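Local coordinates for tRNA (cytosine(72)-C(5))-methyltransferase (Pyrococcus horikoshii, PDB 5ZVE), which transfers a methyl group from S-adenosyl-L-methionine to the C5 position of cytosine 72 in several tRNAs, at residues A4-L9 with L285-T290; C323-E328 with R363-K368; L107-V112 with T148-G153; A115-K120 with M142-M147. One frame throughout, in Å; residues are numbered along the deposited sequence.

Interaction 1: residues A4-L9 with L285-T290; sequences AFPKEL and LWEERT
The backbone N-H of Glu287 points at Ala4 O, making a bond of 2.7 Å that lies close to the carbonyl axis. It ties the chain just ahead of helix 7-17, in the ferredoxin-like N-terminal region, to the loop that leads into helix 291-310 of the Rossmann-like methyltransferase domain. Ala4 suits this close approach because its small CB can come within 3.2 Å of Leu285 O, a carbonyl that also accepts a hydrogen bond from Arg30. Beside it, the six-membered part of the Trp286 indole reaches Ala4 CA with CE3 at 3.5 Å, while its NE1 is turned to Asp129. The carboxylate of Glu287 is occupied twice, OE2 by a salt bridge to Lys284 and OE1, through its anti lone pair, by the backbone N-H of Arg289. Pro6, at the N-cap position of the helix, needs no N-H of its own here and lays CD against Glu287 O at 3.4 Å. Two residues on, Glu8, extended beyond CG, crosses Thr290 at about a right angle; Glu8 OE1 is modelled 2.3 Å from Thr290 OG1, too short to trust in detail. Glu287 also works through its aliphatic stem. Its CB meets Phe5 CD2 at 3.8 Å, and its CG, anti to the backbone N (chi1 -180°), meets Leu9 CD2 at 3.6 Å.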
loop_
_atom_site.group_PDB
_atom_site.type_symbol
_atom_site.label_atom_id
_atom_site.label_comp_id
_atom_site.label_asym_id
_atom_site.label_seq_id
_atom_site.Cartn_x
_atom_site.Cartn_y
_atom_site.Cartn_z
ATOM N N ALA A 4 -4.017 -6.912 -18.670
ATOM C CA ALA A 4 -3.041 -6.516 -17.660
ATOM C C ALA A 4 -2.579 -7.691 -16.804
ATOM O O ALA A 4 -1.580 -7.593 -16.090
ATOM C CB ALA A 4 -3.619 -5.443 -16.782
ATOM N N PHE A 5 -3.312 -8.798 -16.881
ATOM C CA PHE A 5 -3.043 -9.961 -16.045
ATOM C C PHE A 5 -2.707 -11.169 -16.905
ATOM O O PHE A 5 -3.452 -11.493 -17.827
ATOM C CB PHE A 5 -4.251 -10.272 -15.154
ATOM C CG PHE A 5 -4.727 -9.097 -14.347
ATOM C CD1 PHE A 5 -5.626 -8.187 -14.882
ATOM C CD2 PHE A 5 -4.277 -8.903 -13.053
ATOM C CE1 PHE A 5 -6.056 -7.102 -14.146
ATOM C CE2 PHE A 5 -4.708 -7.822 -12.309
ATOM C CZ PHE A 5 -5.598 -6.921 -12.857
ATOM N N PRO A 6 -1.582 -11.836 -16.608
ATOM C CA PRO A 6 -1.188 -13.032 -17.358
ATOM C C PRO A 6 -2.279 -14.092 -17.270
ATOM O O PRO A 6 -3.019 -14.114 -16.288
ATOM C CB PRO A 6 0.101 -13.486 -16.664
ATOM C CG PRO A 6 0.083 -12.826 -15.330
ATOM C CD PRO A 6 -0.651 -11.537 -15.509
ATOM N N LYS A 7 -2.376 -14.945 -18.284
ATOM C CA LYS A 7 -3.506 -15.855 -18.427
ATOM C C LYS A 7 -3.651 -16.831 -17.262
ATOM O O LYS A 7 -4.761 -17.054 -16.780
ATOM C CB LYS A 7 -3.385 -16.641 -19.735
ATOM C CG LYS A 7 -4.561 -17.564 -20.013
ATOM C CD LYS A 7 -5.682 -16.796 -20.680
ATOM C CE LYS A 7 -7.005 -17.536 -20.632
ATOM N NZ LYS A 7 -6.959 -18.816 -21.386
ATOM N N GLU A 8 -2.544 -17.409 -16.807
ATOM C CA GLU A 8 -2.620 -18.406 -15.743
ATOM C C GLU A 8 -3.091 -17.793 -14.426
ATOM O O GLU A 8 -3.786 -18.445 -13.654
ATOM C CB GLU A 8 -1.278 -19.117 -15.542
ATOM C CG GLU A 8 -0.099 -18.221 -15.241
ATOM C CD GLU A 8 1.077 -19.007 -14.687
ATOM O OE1 GLU A 8 2.135 -18.400 -14.417
ATOM O OE2 GLU A 8 0.940 -20.237 -14.514
ATOM N N LEU A 9 -2.710 -16.545 -14.170
ATOM C CA LEU A 9 -3.204 -15.834 -12.997
ATOM C C LEU A 9 -4.702 -15.567 -13.125
ATOM O O LEU A 9 -5.447 -15.664 -12.147
ATOM C CB LEU A 9 -2.446 -14.523 -12.783
ATOM C CG LEU A 9 -2.904 -13.704 -11.574
ATOM C CD1 LEU A 9 -2.653 -14.467 -10.285
ATOM C CD2 LEU A 9 -2.218 -12.353 -11.537
ATOM N N LEU A 285 -1.370 -1.429 -13.474
ATOM C CA LEU A 285 -1.287 -1.210 -14.915
ATOM C C LEU A 285 -0.973 -2.522 -15.635
ATOM O O LEU A 285 -1.667 -2.898 -16.578
ATOM C CB LEU A 285 -0.236 -0.145 -15.245
ATOM C CG LEU A 285 -0.661 1.328 -15.144
ATOM C CD1 LEU A 285 -1.025 1.725 -13.721
ATOM C CD2 LEU A 285 0.420 2.247 -15.693
ATOM N N TRP A 286 0.080 -3.207 -15.196
ATOM C CA TRP A 286 0.423 -4.523 -15.728
ATOM C C TRP A 286 0.923 -5.414 -14.607
ATOM O O TRP A 286 1.908 -5.091 -13.945
ATOM C CB TRP A 286 1.487 -4.426 -16.828
ATOM C CG TRP A 286 1.124 -3.476 -17.927
ATOM C CD1 TRP A 286 1.547 -2.191 -18.064
ATOM C CD2 TRP A 286 0.254 -3.736 -19.034
ATOM N NE1 TRP A 286 1.001 -1.632 -19.193
ATOM C CE2 TRP A 286 0.200 -2.557 -19.804
ATOM C CE3 TRP A 286 -0.482 -4.847 -19.449
ATOM C CZ2 TRP A 286 -0.562 -2.460 -20.970
ATOM C CZ3 TRP A 286 -1.239 -4.749 -20.604
ATOM C CH2 TRP A 286 -1.273 -3.564 -21.353
ATOM N N GLU A 287 0.244 -6.536 -14.396
ATOM C CA GLU A 287 0.641 -7.480 -13.360
ATOM C C GLU A 287 1.768 -8.367 -13.875
ATOM O O GLU A 287 1.594 -9.079 -14.859
ATOM C CB GLU A 287 -0.546 -8.333 -12.918
ATOM C CG GLU A 287 -0.213 -9.344 -11.826
ATOM C CD GLU A 287 0.238 -8.687 -10.533
ATOM O OE1 GLU A 287 1.451 -8.712 -10.241
ATOM O OE2 GLU A 287 -0.627 -8.148 -9.804
ATOM N N GLU A 288 2.925 -8.315 -13.220
ATOM C CA GLU A 288 4.082 -9.092 -13.663
ATOM C C GLU A 288 4.245 -10.409 -12.910
ATOM O O GLU A 288 4.774 -11.380 -13.455
ATOM C CB GLU A 288 5.362 -8.265 -13.520
ATOM C CG GLU A 288 5.335 -6.932 -14.256
ATOM C CD GLU A 288 5.288 -5.751 -13.305
ATOM O OE1 GLU A 288 4.868 -5.946 -12.144
ATOM O OE2 GLU A 288 5.667 -4.632 -13.714
ATOM N N ARG A 289 3.793 -10.445 -11.661
ATOM C CA ARG A 289 3.950 -11.643 -10.846
ATOM C C ARG A 289 2.868 -12.660 -11.166
ATOM O O ARG A 289 1.745 -12.299 -11.515
ATOM C CB ARG A 289 3.939 -11.294 -9.355
ATOM C CG ARG A 289 5.291 -10.803 -8.854
ATOM C CD ARG A 289 5.185 -10.156 -7.497
ATOM N NE ARG A 289 6.419 -9.472 -7.121
ATOM C CZ ARG A 289 6.537 -8.676 -6.061
ATOM N NH1 ARG A 289 5.493 -8.453 -5.273
ATOM N NH2 ARG A 289 7.698 -8.092 -5.793
ATOM N N THR A 290 3.222 -13.937 -11.062
ATOM C CA THR A 290 2.317 -15.013 -11.435
ATOM C C THR A 290 2.419 -16.204 -10.474
ATOM O O THR A 290 2.924 -16.069 -9.357
ATOM C CB THR A 290 2.572 -15.473 -12.886
ATOM O OG1 THR A 290 1.597 -16.456 -13.253
ATOM C CG2 THR A 290 3.988 -16.041 -13.050
#

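Interaction 2: residues C323-E328 with R363-K368; sequences CTLSYE and RFYPHK
The Arg363 guanidinium turns its edge to the backbone of Leu325 and Ser326, with Leu325 O only 4° out of its plane. That carbonyl is gripped by both terminal nitrogens: Arg363 NH2 bonds to Leu325 O at 2.7 Å, standing above the carbonyl plane, and Arg363 NH1 adds a weak bond to Leu325 O of 3.0 Å. Arg363 NH2 also lies 3.2 Å from Ser326 O. An arginine suits the place because its chain, extended from CG to NE, reaches from strand 361-364 to the Leu325 carbonyl, where two N-H groups of one flat cation can converge on a single oxygen, while its NE is held by a salt bridge to Glu331. A leucine here would probably leave Leu325 O without either of these donors and Glu331 without its ionic mate, so that the loop would lose a tie to the strand. Leu325 itself supplies the apolar part: its CD2 comes to 4.4 Å from Tyr365 CD1, and helices 7-17 and 19-29 add Tyr13, Phe17 and Leu29 around it. The loop clasped in this way follows strand 316-322 and begins at Cys323, the predicted nucleophile, in the Thr-Cys sequence characteristic of the catalytic motif in RsmB/NOP-family methyltransferases.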
loop_
_atom_site.group_PDB
_atom_site.type_symbol
_atom_site.label_atom_id
_atom_site.label_comp_id
_atom_site.label_asym_id
_atom_site.label_seq_id
_atom_site.Cartn_x
_atom_site.Cartn_y
_atom_site.Cartn_z
ATOM N N CYS A 323 -0.743 -7.523 1.378
ATOM C CA CYS A 323 -1.471 -6.796 0.344
ATOM C C CYS A 323 -1.586 -7.661 -0.905
ATOM O O CYS A 323 -1.349 -7.199 -2.018
ATOM C CB CYS A 323 -0.782 -5.463 0.023
ATOM S SG CYS A 323 0.912 -5.598 -0.617
ATOM N N THR A 324 -1.961 -8.922 -0.713
ATOM C CA THR A 324 -2.098 -9.846 -1.826
ATOM C C THR A 324 -3.402 -10.625 -1.726
ATOM O O THR A 324 -3.999 -10.724 -0.658
ATOM C CB THR A 324 -0.913 -10.828 -1.894
ATOM O OG1 THR A 324 -0.830 -11.388 -3.208
ATOM C CG2 THR A 324 -1.069 -11.946 -0.872
ATOM N N LEU A 325 -3.848 -11.165 -2.852
ATOM C CA LEU A 325 -5.125 -11.859 -2.915
ATOM C C LEU A 325 -5.020 -13.382 -2.816
ATOM O O LEU A 325 -6.020 -14.055 -2.564
ATOM C CB LEU A 325 -5.831 -11.494 -4.218
ATOM C CG LEU A 325 -6.163 -10.011 -4.384
ATOM C CD1 LEU A 325 -6.430 -9.701 -5.847
ATOM C CD2 LEU A 325 -7.363 -9.663 -3.531
ATOM N N SER A 326 -3.818 -13.923 -3.009
ATOM C CA SER A 326 -3.652 -15.370 -3.161
ATOM C C SER A 326 -4.116 -16.146 -1.933
ATOM O O SER A 326 -4.057 -15.651 -0.804
ATOM C CB SER A 326 -2.194 -15.723 -3.463
ATOM O OG SER A 326 -1.403 -15.676 -2.291
ATOM N N TYR A 327 -4.605 -17.357 -2.166
ATOM C CA TYR A 327 -4.984 -18.237 -1.075
ATOM C C TYR A 327 -3.754 -18.685 -0.296
ATOM O O TYR A 327 -3.735 -18.622 0.936
ATOM C CB TYR A 327 -5.750 -19.461 -1.593
ATOM C CG TYR A 327 -6.268 -20.337 -0.476
ATOM C CD1 TYR A 327 -7.512 -20.107 0.091
ATOM C CD2 TYR A 327 -5.501 -21.382 0.026
ATOM C CE1 TYR A 327 -7.983 -20.902 1.121
ATOM C CE2 TYR A 327 -5.961 -22.177 1.050
ATOM C CZ TYR A 327 -7.201 -21.933 1.595
ATOM O OH TYR A 327 -7.660 -22.729 2.621
ATOM N N GLU A 328 -2.737 -19.147 -1.024
ATOM C CA GLU A 328 -1.558 -19.766 -0.421
ATOM C C GLU A 328 -0.835 -18.840 0.562
ATOM O O GLU A 328 -0.395 -19.282 1.623
ATOM C CB GLU A 328 -0.571 -20.218 -1.506
ATOM C CG GLU A 328 -1.027 -21.396 -2.360
ATOM C CD GLU A 328 -1.971 -20.991 -3.480
ATOM O OE1 GLU A 328 -2.267 -19.783 -3.604
ATOM O OE2 GLU A 328 -2.409 -21.880 -4.244
ATOM N N ARG A 363 -10.743 -10.077 4.919
ATOM C CA ARG A 363 -10.251 -9.748 3.587
ATOM C C ARG A 363 -10.849 -8.449 3.079
ATOM O O ARG A 363 -11.988 -8.111 3.392
ATOM C CB ARG A 363 -10.558 -10.869 2.593
ATOM C CG ARG A 363 -9.431 -11.880 2.411
ATOM C CD ARG A 363 -9.840 -12.960 1.431
ATOM N NE ARG A 363 -8.755 -13.885 1.118
ATOM C CZ ARG A 363 -7.994 -13.795 0.031
ATOM N NH1 ARG A 363 -8.192 -12.813 -0.844
ATOM N NH2 ARG A 363 -7.034 -14.685 -0.183
ATOM N N PHE A 364 -10.062 -7.731 2.287
ATOM C CA PHE A 364 -10.529 -6.543 1.601
ATOM C C PHE A 364 -10.432 -6.754 0.096
ATOM O O PHE A 364 -9.461 -7.326 -0.401
ATOM C CB PHE A 364 -9.727 -5.312 2.028
ATOM C CG PHE A 364 -9.987 -4.878 3.447
ATOM C CD1 PHE A 364 -9.246 -5.398 4.495
ATOM C CD2 PHE A 364 -10.972 -3.944 3.727
ATOM C CE1 PHE A 364 -9.485 -4.997 5.801
ATOM C CE2 PHE A 364 -11.217 -3.535 5.031
ATOM C CZ PHE A 364 -10.472 -4.064 6.070
ATOM N N TYR A 365 -11.469 -6.324 -0.614
ATOM C CA TYR A 365 -11.525 -6.434 -2.064
ATOM C C TYR A 365 -11.729 -5.058 -2.674
ATOM O O TYR A 365 -12.456 -4.240 -2.111
ATOM C CB TYR A 365 -12.654 -7.368 -2.492
ATOM C CG TYR A 365 -12.464 -8.806 -2.073
ATOM C CD1 TYR A 365 -11.664 -9.662 -2.816
ATOM C CD2 TYR A 365 -13.094 -9.309 -0.940
ATOM C CE1 TYR A 365 -11.492 -10.985 -2.442
ATOM C CE2 TYR A 365 -12.928 -10.631 -0.557
ATOM C CZ TYR A 365 -12.125 -11.461 -1.314
ATOM O OH TYR A 365 -11.951 -12.777 -0.950
ATOM N N PRO A 366 -11.096 -4.797 -3.831
ATOM C CA PRO A 366 -11.214 -3.476 -4.464
ATOM C C PRO A 366 -12.639 -3.127 -4.904
ATOM O O PRO A 366 -13.043 -1.970 -4.792
ATOM C CB PRO A 366 -10.276 -3.581 -5.678
ATOM C CG PRO A 366 -10.158 -5.041 -5.953
ATOM C CD PRO A 366 -10.243 -5.712 -4.607
ATOM N N HIS A 367 -13.386 -4.109 -5.395
ATOM C CA HIS A 367 -14.729 -3.847 -5.904
ATOM C C HIS A 367 -15.760 -3.759 -4.785
ATOM O O HIS A 367 -16.810 -3.151 -4.953
ATOM C CB HIS A 367 -15.135 -4.920 -6.922
ATOM C CG HIS A 367 -15.274 -6.293 -6.344
ATOM N ND1 HIS A 367 -14.257 -6.924 -5.660
ATOM C CD2 HIS A 367 -16.309 -7.167 -6.366
ATOM C CE1 HIS A 367 -14.665 -8.120 -5.273
ATOM N NE2 HIS A 367 -15.904 -8.294 -5.690
ATOM N N LYS A 368 -15.469 -4.370 -3.642
ATOM C CA LYS A 368 -16.396 -4.322 -2.512
ATOM C C LYS A 368 -16.110 -3.179 -1.536
ATOM O O LYS A 368 -17.037 -2.569 -1.014
ATOM C CB LYS A 368 -16.385 -5.654 -1.754
ATOM C CG LYS A 368 -16.909 -6.839 -2.549
ATOM C CD LYS A 368 -16.955 -8.099 -1.693
ATOM C CE LYS A 368 -17.646 -9.245 -2.422
ATOM N NZ LYS A 368 -17.580 -10.518 -1.650
#

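Interaction 3: residues L107-V112 with T148-G153; sequences LYAPGV and TEATRG
Tyr108, Ala109 and Pro110 run antiparallel to Gly153, Arg152 and Thr151, and Ala109 N donates to Gly153 O at 3.1 Å, carrying the pairing of strands 107-108 and 154-161 in the PUA domain on into the short 3-10 turn 109-111. A chi1 of -59° sets Tyr108 CG beside the backbone N, and Gly153 O lies at the ring's edge, 3.3 Å from Tyr108 CD1. Ala109 directs its methyl at the other segment, where CB meets Ala150 CB at 3.6 Å; two alanines allow the backbones to come this near. Pro110, whose ring fits the bend of the turn, rests CD 3.6 Å from Thr151 O. Gly153 adopts a positive phi of 103°, with a psi at which any CB would jam against the preceding carbonyl oxygen. With one hydrogen bond between the segments and otherwise carbon-to-carbon and carbon-to-oxygen packing, the contact depends on backbone shape and small residues, and no charged pair joins its two sides.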
loop_
_atom_site.group_PDB
_atom_site.type_symbol
_atom_site.label_atom_id
_atom_site.label_comp_id
_atom_site.label_asym_id
_atom_site.label_seq_id
_atom_site.Cartn_x
_atom_site.Cartn_y
_atom_site.Cartn_z
ATOM N N LEU A 107 4.316 15.069 -15.659
ATOM C CA LEU A 107 5.379 14.252 -16.217
ATOM C C LEU A 107 6.670 15.053 -16.277
ATOM O O LEU A 107 6.729 16.111 -16.908
ATOM C CB LEU A 107 5.007 13.737 -17.606
ATOM C CG LEU A 107 6.080 12.874 -18.276
ATOM C CD1 LEU A 107 6.403 11.651 -17.433
ATOM C CD2 LEU A 107 5.653 12.459 -19.677
ATOM N N TYR A 108 7.699 14.556 -15.601
ATOM C CA TYR A 108 8.993 15.221 -15.599
ATOM C C TYR A 108 9.948 14.534 -16.569
ATOM O O TYR A 108 9.737 13.381 -16.948
ATOM C CB TYR A 108 9.565 15.250 -14.181
ATOM C CG TYR A 108 8.645 15.968 -13.221
ATOM C CD1 TYR A 108 8.638 17.355 -13.146
ATOM C CD2 TYR A 108 7.762 15.263 -12.412
ATOM C CE1 TYR A 108 7.786 18.022 -12.281
ATOM C CE2 TYR A 108 6.907 15.921 -11.542
ATOM C CZ TYR A 108 6.924 17.303 -11.482
ATOM O OH TYR A 108 6.078 17.970 -10.624
ATOM N N ALA A 109 10.995 15.253 -16.964
ATOM C CA ALA A 109 11.892 14.814 -18.034
ATOM C C ALA A 109 12.519 13.430 -17.805
ATOM O O ALA A 109 12.504 12.606 -18.718
ATOM C CB ALA A 109 12.981 15.855 -18.267
ATOM N N PRO A 110 13.069 13.161 -16.603
ATOM C CA PRO A 110 13.581 11.798 -16.407
ATOM C C PRO A 110 12.508 10.713 -16.540
ATOM O O PRO A 110 12.845 9.541 -16.699
ATOM C CB PRO A 110 14.140 11.826 -14.976
ATOM C CG PRO A 110 13.569 13.033 -14.340
ATOM C CD PRO A 110 13.369 14.021 -15.444
ATOM N N GLY A 111 11.239 11.096 -16.466
ATOM C CA GLY A 111 10.159 10.138 -16.608
ATOM C C GLY A 111 9.828 9.846 -18.059
ATOM O O GLY A 111 8.995 8.993 -18.353
ATOM N N VAL A 112 10.495 10.550 -18.967
ATOM C CA VAL A 112 10.223 10.415 -20.396
ATOM C C VAL A 112 11.137 9.380 -21.048
ATOM O O VAL A 112 12.363 9.490 -20.987
ATOM C CB VAL A 112 10.385 11.762 -21.130
ATOM C CG1 VAL A 112 10.247 11.574 -22.636
ATOM C CG2 VAL A 112 9.374 12.773 -20.614
ATOM N N THR A 148 13.754 14.824 -24.257
ATOM C CA THR A 148 14.495 13.564 -24.318
ATOM C C THR A 148 15.921 13.681 -23.785
ATOM O O THR A 148 16.654 12.694 -23.755
ATOM C CB THR A 148 14.572 13.025 -25.767
ATOM O OG1 THR A 148 14.996 14.074 -26.644
ATOM C CG2 THR A 148 13.221 12.508 -26.227
ATOM N N GLU A 149 16.318 14.883 -23.369
ATOM C CA GLU A 149 17.692 15.102 -22.915
ATOM C C GLU A 149 17.815 15.605 -21.473
ATOM O O GLU A 149 18.743 15.223 -20.760
ATOM C CB GLU A 149 18.396 16.075 -23.859
ATOM C CG GLU A 149 18.637 15.506 -25.245
ATOM C CD GLU A 149 19.140 16.546 -26.221
ATOM O OE1 GLU A 149 19.227 17.730 -25.835
ATOM O OE2 GLU A 149 19.446 16.179 -27.376
ATOM N N ALA A 150 16.900 16.475 -21.056
ATOM C CA ALA A 150 16.943 17.053 -19.713
ATOM C C ALA A 150 17.044 15.990 -18.629
ATOM O O ALA A 150 16.528 14.880 -18.780
ATOM C CB ALA A 150 15.725 17.927 -19.476
ATOM N N THR A 151 17.730 16.330 -17.544
ATOM C CA THR A 151 17.825 15.449 -16.387
ATOM C C THR A 151 16.837 15.867 -15.303
ATOM O O THR A 151 16.598 15.132 -14.349
ATOM C CB THR A 151 19.255 15.429 -15.806
ATOM O OG1 THR A 151 19.718 16.774 -15.623
ATOM C CG2 THR A 151 20.200 14.702 -16.750
ATOM N N ARG A 152 16.261 17.052 -15.455
ATOM C CA ARG A 152 15.257 17.534 -14.515
ATOM C C ARG A 152 14.265 18.445 -15.230
ATOM O O ARG A 152 14.416 18.717 -16.420
ATOM C CB ARG A 152 15.918 18.273 -13.348
ATOM C CG ARG A 152 16.802 19.437 -13.775
ATOM C CD ARG A 152 17.323 20.216 -12.578
ATOM N NE ARG A 152 16.241 20.795 -11.787
ATOM C CZ ARG A 152 15.647 21.953 -12.065
ATOM N NH1 ARG A 152 16.029 22.659 -13.120
ATOM N NH2 ARG A 152 14.669 22.404 -11.290
ATOM N N GLY A 153 13.242 18.894 -14.508
ATOM C CA GLY A 153 12.291 19.848 -15.053
ATOM C C GLY A 153 10.958 19.258 -15.474
ATOM O O GLY A 153 10.793 18.039 -15.529
#

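Interaction 4: residues A115-K120 with M142-M147; sequences ADKNIK and MDYKEM
Tyr144 starts its run along the 115-120 segment at CB, which sits 3.6 Å from Ile119 O, the acceptor of its own backbone N-H. A chi1 of 166° sends CG anti to the backbone N, toward the turn; Lys117 CA lies over one ring face, 3.9 Å from the centroid, in a CH-pi contact. Tyr144 CD1 lies 3.5 Å from Asp116 O and Tyr144 CE1 3.3 Å from Ala115 O, both oxygens oblique to the ring. Farther out, the Lys117 chain runs side by side with the tyrosine, pointing the same way, and Lys117 CE passes 3.4 Å from Tyr144 OH. A water 3.0 Å from Tyr144 OH is also held, weakly, by Ala115 N. In the PUA domain this joins the connection between strands 112-115 and 124-128 to the short helix 144-147. The connection makes a type I turn from Asp116 to Ile119, and Asp116 OD1 closes an Asx turn on Asn118 N. An alanine in place of Tyr144 removes the ring over Lys117 CA, and would probably open a gap beside the turn and leave the water without its phenol partner. Asp143, at the N-cap position, holds OD1 3.3 Å from Lys120 CA while accepting from Glu121 N. Three residues on from Tyr144, flexible and apolar Met147 crosses Ile119 at about a right angle, Met147 CE lying 4.1 Å from Ile119 CG2.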
loop_
_atom_site.group_PDB
_atom_site.type_symbol
_atom_site.label_atom_id
_atom_site.label_comp_id
_atom_site.label_asym_id
_atom_site.label_seq_id
_atom_site.Cartn_x
_atom_site.Cartn_y
_atom_site.Cartn_z
ATOM N N ALA A 115 9.573 10.098 -27.435
ATOM C CA ALA A 115 8.451 10.936 -27.835
ATOM C C ALA A 115 8.436 11.231 -29.328
ATOM O O ALA A 115 9.424 11.007 -30.031
ATOM C CB ALA A 115 8.473 12.237 -27.050
ATOM N N ASP A 116 7.295 11.728 -29.797
ATOM C CA ASP A 116 7.131 12.168 -31.177
ATOM C C ASP A 116 8.017 13.388 -31.411
ATOM O O ASP A 116 8.020 14.319 -30.609
ATOM C CB ASP A 116 5.656 12.480 -31.459
ATOM C CG ASP A 116 5.379 12.791 -32.921
ATOM O OD1 ASP A 116 6.008 13.712 -33.485
ATOM O OD2 ASP A 116 4.519 12.106 -33.513
ATOM N N LYS A 117 8.754 13.385 -32.519
ATOM C CA LYS A 117 9.758 14.414 -32.770
ATOM C C LYS A 117 9.174 15.775 -33.154
ATOM O O LYS A 117 9.877 16.784 -33.118
ATOM C CB LYS A 117 10.723 13.942 -33.865
ATOM C CG LYS A 117 11.255 12.529 -33.663
ATOM C CD LYS A 117 12.732 12.456 -33.995
ATOM C CE LYS A 117 13.350 11.139 -33.539
ATOM N NZ LYS A 117 12.759 9.950 -34.219
ATOM N N ASN A 118 7.891 15.814 -33.503
ATOM C CA ASN A 118 7.246 17.069 -33.890
ATOM C C ASN A 118 6.840 17.939 -32.700
ATOM O O ASN A 118 6.366 19.063 -32.874
ATOM C CB ASN A 118 6.008 16.790 -34.745
ATOM C CG ASN A 118 6.339 16.570 -36.206
ATOM O OD1 ASN A 118 7.394 16.980 -36.687
ATOM N ND2 ASN A 118 5.427 15.924 -36.924
ATOM N N ILE A 119 7.040 17.425 -31.491
ATOM C CA ILE A 119 6.518 18.072 -30.295
ATOM C C ILE A 119 7.295 19.329 -29.896
ATOM O O ILE A 119 8.513 19.295 -29.721
ATOM C CB ILE A 119 6.514 17.096 -29.110
ATOM C CG1 ILE A 119 5.533 15.952 -29.375
ATOM C CG2 ILE A 119 6.167 17.822 -27.820
ATOM C CD1 ILE A 119 5.456 14.944 -28.249
ATOM N N LYS A 120 6.569 20.433 -29.738
ATOM C CA LYS A 120 7.147 21.687 -29.268
ATOM C C LYS A 120 6.385 22.191 -28.040
ATOM O O LYS A 120 5.239 21.799 -27.812
ATOM C CB LYS A 120 7.141 22.727 -30.393
ATOM C CG LYS A 120 5.803 22.860 -31.097
ATOM C CD LYS A 120 5.899 23.660 -32.387
ATOM C CE LYS A 120 4.518 23.881 -33.004
ATOM N NZ LYS A 120 3.835 22.599 -33.356
ATOM N N MET A 142 8.246 21.354 -22.763
ATOM C CA MET A 142 9.556 21.244 -23.390
ATOM C C MET A 142 9.390 20.864 -24.847
ATOM O O MET A 142 8.413 20.218 -25.217
ATOM C CB MET A 142 10.429 20.196 -22.691
ATOM C CG MET A 142 10.741 20.475 -21.239
ATOM S SD MET A 142 11.755 19.152 -20.548
ATOM C CE MET A 142 12.224 19.835 -18.962
ATOM N N ASP A 143 10.348 21.264 -25.672
ATOM C CA ASP A 143 10.399 20.784 -27.043
ATOM C C ASP A 143 10.845 19.328 -27.010
ATOM O O ASP A 143 11.305 18.850 -25.972
ATOM C CB ASP A 143 11.354 21.627 -27.886
ATOM C CG ASP A 143 10.942 23.084 -27.948
ATOM O OD1 ASP A 143 9.725 23.353 -28.045
ATOM O OD2 ASP A 143 11.833 23.960 -27.907
ATOM N N TYR A 144 10.697 18.624 -28.129
ATOM C CA TYR A 144 11.146 17.238 -28.217
ATOM C C TYR A 144 12.580 17.063 -27.728
ATOM O O TYR A 144 12.864 16.179 -26.919
ATOM C CB TYR A 144 11.039 16.709 -29.645
ATOM C CG TYR A 144 11.795 15.412 -29.815
ATOM C CD1 TYR A 144 11.268 14.215 -29.348
ATOM C CD2 TYR A 144 13.048 15.388 -30.413
ATOM C CE1 TYR A 144 11.959 13.032 -29.485
ATOM C CE2 TYR A 144 13.750 14.206 -30.549
ATOM C CZ TYR A 144 13.201 13.032 -30.083
ATOM O OH TYR A 144 13.895 11.847 -30.224
ATOM N N LYS A 145 13.475 17.904 -28.236
ATOM C CA LYS A 145 14.902 17.784 -27.954
ATOM C C LYS A 145 15.209 17.855 -26.462
ATOM O O LYS A 145 15.923 17.004 -25.933
ATOM C CB LYS A 145 15.681 18.872 -28.694
ATOM C CG LYS A 145 17.183 18.842 -28.445
ATOM C CD LYS A 145 17.904 19.894 -29.283
ATOM C CE LYS A 145 19.406 19.892 -29.021
ATOM N NZ LYS A 145 20.011 18.544 -29.217
ATOM N N GLU A 146 14.668 18.863 -25.785
ATOM C CA GLU A 146 14.924 19.041 -24.357
ATOM C C GLU A 146 14.255 17.953 -23.517
ATOM O O GLU A 146 14.795 17.509 -22.503
ATOM C CB GLU A 146 14.445 20.417 -23.889
ATOM C CG GLU A 146 14.796 20.716 -22.438
ATOM C CD GLU A 146 14.141 21.980 -21.923
ATOM O OE1 GLU A 146 13.397 22.625 -22.694
ATOM O OE2 GLU A 146 14.351 22.312 -20.737
ATOM N N MET A 147 13.072 17.536 -23.954
ATOM C CA MET A 147 12.296 16.507 -23.268
ATOM C C MET A 147 13.063 15.181 -23.178
ATOM O O MET A 147 13.028 14.496 -22.153
ATOM C CB MET A 147 10.960 16.312 -23.991
ATOM C CG MET A 147 9.921 15.504 -23.241
ATOM S SD MET A 147 8.388 15.363 -24.188
ATOM C CE MET A 147 7.776 17.046 -24.130
HETATM O O HOH W 1 12.834 9.652 -28.451
#

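The four contacts form two pairs. Interactions 3 and 4 belong to the PUA domain, with centres 11 Å apart, and they touch: Met142 CE packs on Arg152 O and Ala150 CB, and Met147 CG on Val112 CG2. Along the chain, interaction 4 falls between the two segments of interaction 3, and both fall between those of interaction 1. Interaction 2 follows last, wholly within the methyltransferase domain, its centre 15 Å from that of interaction 1. Helix 7-17, which starts in interaction 1, also packs on Leu325, so the N-terminal region meets the methyltransferase domain two residues from the predicted nucleophile Cys323. The PUA contacts lie far from it, interactions 2 and 4 having centres about 42 Å apart.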